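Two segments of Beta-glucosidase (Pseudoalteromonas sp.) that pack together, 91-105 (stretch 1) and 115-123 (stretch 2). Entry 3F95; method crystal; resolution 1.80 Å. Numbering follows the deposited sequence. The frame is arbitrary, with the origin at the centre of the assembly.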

# COMPACT_ATOMS: atom_id res chain seq x y z
N LYS A 91 -0.96 -3.84 7.46
CA LYS A 91 -1.31 -5.25 7.41
C LYS A 91 -1.68 -5.57 5.95
O LYS A 91 -2.32 -4.77 5.27
N MET A 92 -1.24 -6.73 5.48
CA MET A 92 -1.54 -7.16 4.11
C MET A 92 -1.88 -8.64 4.11
O MET A 92 -1.33 -9.41 4.93
N ARG A 93 -2.79 -9.05 3.22
CA ARG A 93 -3.06 -10.46 2.96
C ARG A 93 -3.01 -10.62 1.44
O ARG A 93 -3.67 -9.87 0.71
N ILE A 94 -2.22 -11.57 0.94
CA ILE A 94 -2.17 -11.78 -0.50
C ILE A 94 -2.93 -13.06 -0.79
O ILE A 94 -2.41 -14.15 -0.55
N ASP A 95 -4.17 -12.93 -1.26
CA ASP A 95 -4.98 -14.12 -1.53
C ASP A 95 -4.75 -14.73 -2.91
O ASP A 95 -4.99 -15.92 -3.11
N LYS A 96 -4.25 -13.94 -3.85
CA LYS A 96 -3.75 -14.54 -5.09
C LYS A 96 -2.45 -13.88 -5.48
O LYS A 96 -2.44 -12.69 -5.82
N ALA A 97 -1.36 -14.65 -5.40
CA ALA A 97 -0.02 -14.15 -5.76
C ALA A 97 0.06 -13.77 -7.24
O ALA A 97 -0.67 -14.32 -8.07
N PRO A 98 0.90 -12.77 -7.55
CA PRO A 98 0.94 -12.31 -8.94
C PRO A 98 1.67 -13.30 -9.82
O PRO A 98 2.82 -13.65 -9.53
N GLU A 99 1.03 -13.75 -10.88
CA GLU A 99 1.69 -14.70 -11.77
C GLU A 99 2.91 -14.11 -12.49
O GLU A 99 3.94 -14.80 -12.67
N GLN A 100 2.82 -12.84 -12.88
CA GLN A 100 3.93 -12.16 -13.56
C GLN A 100 4.58 -11.04 -12.75
O GLN A 100 5.26 -10.16 -13.29
N GLY A 101 4.34 -11.08 -11.45
CA GLY A 101 5.07 -10.26 -10.52
C GLY A 101 4.32 -8.98 -10.16
O GLY A 101 3.32 -8.63 -10.80
N ALA A 102 4.84 -8.29 -9.16
CA ALA A 102 4.28 -7.04 -8.66
C ALA A 102 5.37 -6.27 -7.93
O ALA A 102 6.31 -6.86 -7.41
N ASN A 103 5.21 -4.94 -7.90
CA ASN A 103 6.16 -4.01 -7.31
C ASN A 103 5.46 -3.29 -6.18
O ASN A 103 4.34 -2.80 -6.36
N LEU A 104 6.11 -3.26 -5.02
CA LEU A 104 5.65 -2.44 -3.90
C LEU A 104 6.59 -1.26 -3.71
O LEU A 104 7.75 -1.44 -3.33
N GLN A 105 6.11 -0.04 -4.00
CA GLN A 105 6.93 1.15 -3.83
C GLN A 105 6.45 1.95 -2.61
O GLN A 105 5.25 1.98 -2.33
N ARG A 115 11.61 3.22 -0.95
CA ARG A 115 11.79 1.78 -1.10
C ARG A 115 11.13 1.29 -2.37
O ARG A 115 10.06 1.79 -2.76
N ASP A 116 11.78 0.32 -3.01
CA ASP A 116 11.26 -0.32 -4.21
C ASP A 116 11.43 -1.83 -4.01
O ASP A 116 12.56 -2.35 -4.07
N ILE A 117 10.33 -2.54 -3.73
CA ILE A 117 10.42 -3.93 -3.27
C ILE A 117 9.66 -4.81 -4.24
O ILE A 117 8.47 -4.61 -4.41
N ASP A 118 10.32 -5.81 -4.84
CA ASP A 118 9.59 -6.79 -5.65
C ASP A 118 8.77 -7.73 -4.75
O ASP A 118 9.23 -8.14 -3.64
N PHE A 119 7.58 -8.11 -5.20
CA PHE A 119 6.80 -9.07 -4.41
C PHE A 119 7.54 -10.38 -4.17
O PHE A 119 7.34 -11.02 -3.13
N SER A 120 8.40 -10.77 -5.10
CA SER A 120 9.18 -12.02 -4.94
C SER A 120 10.01 -12.02 -3.66
O SER A 120 10.27 -13.08 -3.09
N SER A 121 10.43 -10.84 -3.22
CA SER A 121 11.28 -10.70 -2.03
C SER A 121 10.61 -11.10 -0.72
O SER A 121 11.31 -11.39 0.25
N PHE A 122 9.27 -11.06 -0.68
CA PHE A 122 8.54 -11.50 0.52
C PHE A 122 7.38 -12.44 0.23
O PHE A 122 6.50 -12.62 1.07
N SER A 123 7.39 -13.06 -0.95
CA SER A 123 6.25 -13.88 -1.38
C SER A 123 6.07 -15.11 -0.48
O SER A 123 4.95 -15.50 -0.18

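What fills the hollow between the stretches? Phe119 does, and it is the most covered residue of the contact. With chi1 at -88° (m), its ring enters a pocket lined by Met92, Ile94, Pro98, Ala102 and Leu104. Ala102 lies over one face, its CB 3.5 Å from Phe119 CD1, a CH-pi contact. Ile94 (m, t) brings CD1 to 3.6 Å from Phe119 CE2, and Leu104 CB lies 3.7 Å from Phe119 CE1.

How does Phe122 extend this core? Its CA-to-CB bond points toward stretch 1 and chi1 is p; Leu104 (t, p) places CD2 4.1 Å from Phe122 CZ. The extended Met92 (t, t, m) sets SD at the ring edge, 4.2 Å from Phe122 CE1, while also touching Phe119.

What holds the strands in register? Antiparallel Leu104 and Ile117 exchange two backbone hydrogen bonds, and Ile117 (m, t) packs beside Leu104. Phe119 N donates to Ala102 O at 2.8 Å, anchoring the ring's own backbone.

Where are the polar partners? Asn103, Gln105 and Asp116 share the sheet face opposite the one that carries Leu104 and Ile117. Asn103 (t) reaches diagonally, ND2 donating to Asp116 OD2 at 2.6 Å. Gln105 NE2 bonds weakly to Asp116 OD1 at 3.4 Å, and one water bridges the same two atoms.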

# COMPACT_ATOMS: atom_id res chain seq x y z
CB LYS A 91 -2.45 -5.57 8.37
CG LYS A 91 -2.08 -5.25 9.85
CD LYS A 91 -3.23 -5.59 10.80
CE LYS A 91 -2.81 -5.32 12.27
NZ LYS A 91 -2.59 -3.85 12.47
CB MET A 92 -0.34 -6.89 3.21
CG MET A 92 -0.56 -7.26 1.73
SD MET A 92 0.88 -7.06 0.70
CE MET A 92 0.96 -5.28 0.60
CB ARG A 93 -4.46 -10.81 3.47
CG ARG A 93 -4.92 -12.23 3.15
CD ARG A 93 -6.33 -12.49 3.69
NE ARG A 93 -7.30 -11.65 2.97
CZ ARG A 93 -8.57 -11.46 3.31
NH1 ARG A 93 -9.09 -12.04 4.39
NH2 ARG A 93 -9.34 -10.67 2.56
CB ILE A 94 -0.73 -11.83 -1.03
CG1 ILE A 94 0.01 -10.53 -0.66
CG2 ILE A 94 -0.69 -12.10 -2.58
CD1 ILE A 94 1.47 -10.51 -1.15
CB ASP A 95 -6.45 -13.88 -1.25
CG ASP A 95 -6.99 -12.75 -2.07
OD1 ASP A 95 -6.53 -11.60 -1.89
OD2 ASP A 95 -7.90 -13.01 -2.88
CB LYS A 96 -4.78 -14.47 -6.22
CG LYS A 96 -4.27 -15.09 -7.53
CD LYS A 96 -5.30 -15.06 -8.65
CE LYS A 96 -5.50 -13.66 -9.20
NZ LYS A 96 -6.24 -13.64 -10.50
CB ALA A 97 1.10 -15.18 -5.38
CB PRO A 98 1.71 -10.99 -8.86
CG PRO A 98 2.46 -11.03 -7.54
CD PRO A 98 1.77 -12.02 -6.64
CB GLU A 99 0.70 -15.28 -12.75
CG GLU A 99 1.17 -16.58 -13.33
CD GLU A 99 0.06 -17.30 -14.04
OE1 GLU A 99 -1.08 -17.28 -13.51
OE2 GLU A 99 0.34 -17.89 -15.12
CB GLN A 100 3.49 -11.64 -14.94
CG GLN A 100 3.13 -12.77 -15.89
CD GLN A 100 2.33 -12.33 -17.10
OE1 GLN A 100 1.89 -11.18 -17.21
NE2 GLN A 100 2.12 -13.27 -18.03
CB ALA A 102 3.11 -7.32 -7.72
CB ASN A 103 6.57 -2.98 -8.38
CG ASN A 103 7.73 -2.08 -7.96
OD1 ASN A 103 7.92 -1.02 -8.57
ND2 ASN A 103 8.53 -2.50 -6.98
CB LEU A 104 5.56 -3.28 -2.61
CG LEU A 104 5.41 -2.51 -1.30
CD1 LEU A 104 4.09 -1.68 -1.30
CD2 LEU A 104 5.46 -3.48 -0.09
CB GLN A 105 6.93 1.98 -5.14
CG GLN A 105 7.81 1.38 -6.24
CD GLN A 105 7.58 2.02 -7.61
OE1 GLN A 105 6.46 2.05 -8.13
NE2 GLN A 105 8.67 2.50 -8.21
CB ARG A 115 11.21 0.99 0.08
CG ARG A 115 11.82 1.31 1.45
CD ARG A 115 13.28 0.79 1.61
NE ARG A 115 13.43 -0.62 1.27
CZ ARG A 115 13.09 -1.65 2.04
NH1 ARG A 115 12.56 -1.49 3.26
NH2 ARG A 115 13.30 -2.87 1.58
CB ASP A 116 12.04 0.19 -5.43
CG ASP A 116 11.39 -0.19 -6.75
OD1 ASP A 116 11.42 0.65 -7.69
OD2 ASP A 116 10.85 -1.31 -6.87
CB ILE A 117 9.80 -4.08 -1.83
CG1 ILE A 117 10.58 -3.23 -0.82
CG2 ILE A 117 9.65 -5.59 -1.43
CD1 ILE A 117 9.85 -2.99 0.50
CB ASP A 118 10.53 -7.64 -6.50
CG ASP A 118 11.38 -6.80 -7.43
OD1 ASP A 118 10.83 -5.87 -8.08
OD2 ASP A 118 12.59 -7.08 -7.48
CB PHE A 119 5.40 -9.32 -5.00
CG PHE A 119 4.35 -8.33 -4.50
CD1 PHE A 119 4.57 -6.95 -4.58
CD2 PHE A 119 3.17 -8.78 -3.94
CE1 PHE A 119 3.60 -6.03 -4.09
CE2 PHE A 119 2.19 -7.86 -3.47
CZ PHE A 119 2.43 -6.49 -3.54
CB SER A 120 10.08 -12.24 -6.16
OG SER A 120 10.97 -11.16 -6.32
CB SER A 121 11.83 -9.28 -1.90
OG SER A 121 10.81 -8.37 -1.47
CB PHE A 122 8.10 -10.30 1.41
CG PHE A 122 7.09 -9.35 0.73
CD1 PHE A 122 5.79 -9.26 1.21
CD2 PHE A 122 7.48 -8.54 -0.34
CE1 PHE A 122 4.85 -8.36 0.62
CE2 PHE A 122 6.55 -7.67 -0.96
CZ PHE A 122 5.24 -7.58 -0.46
CB SER A 123 6.35 -14.29 -2.85
OG SER A 123 7.55 -15.01 -3.06
O HOH W 1 11.27 3.69 -7.23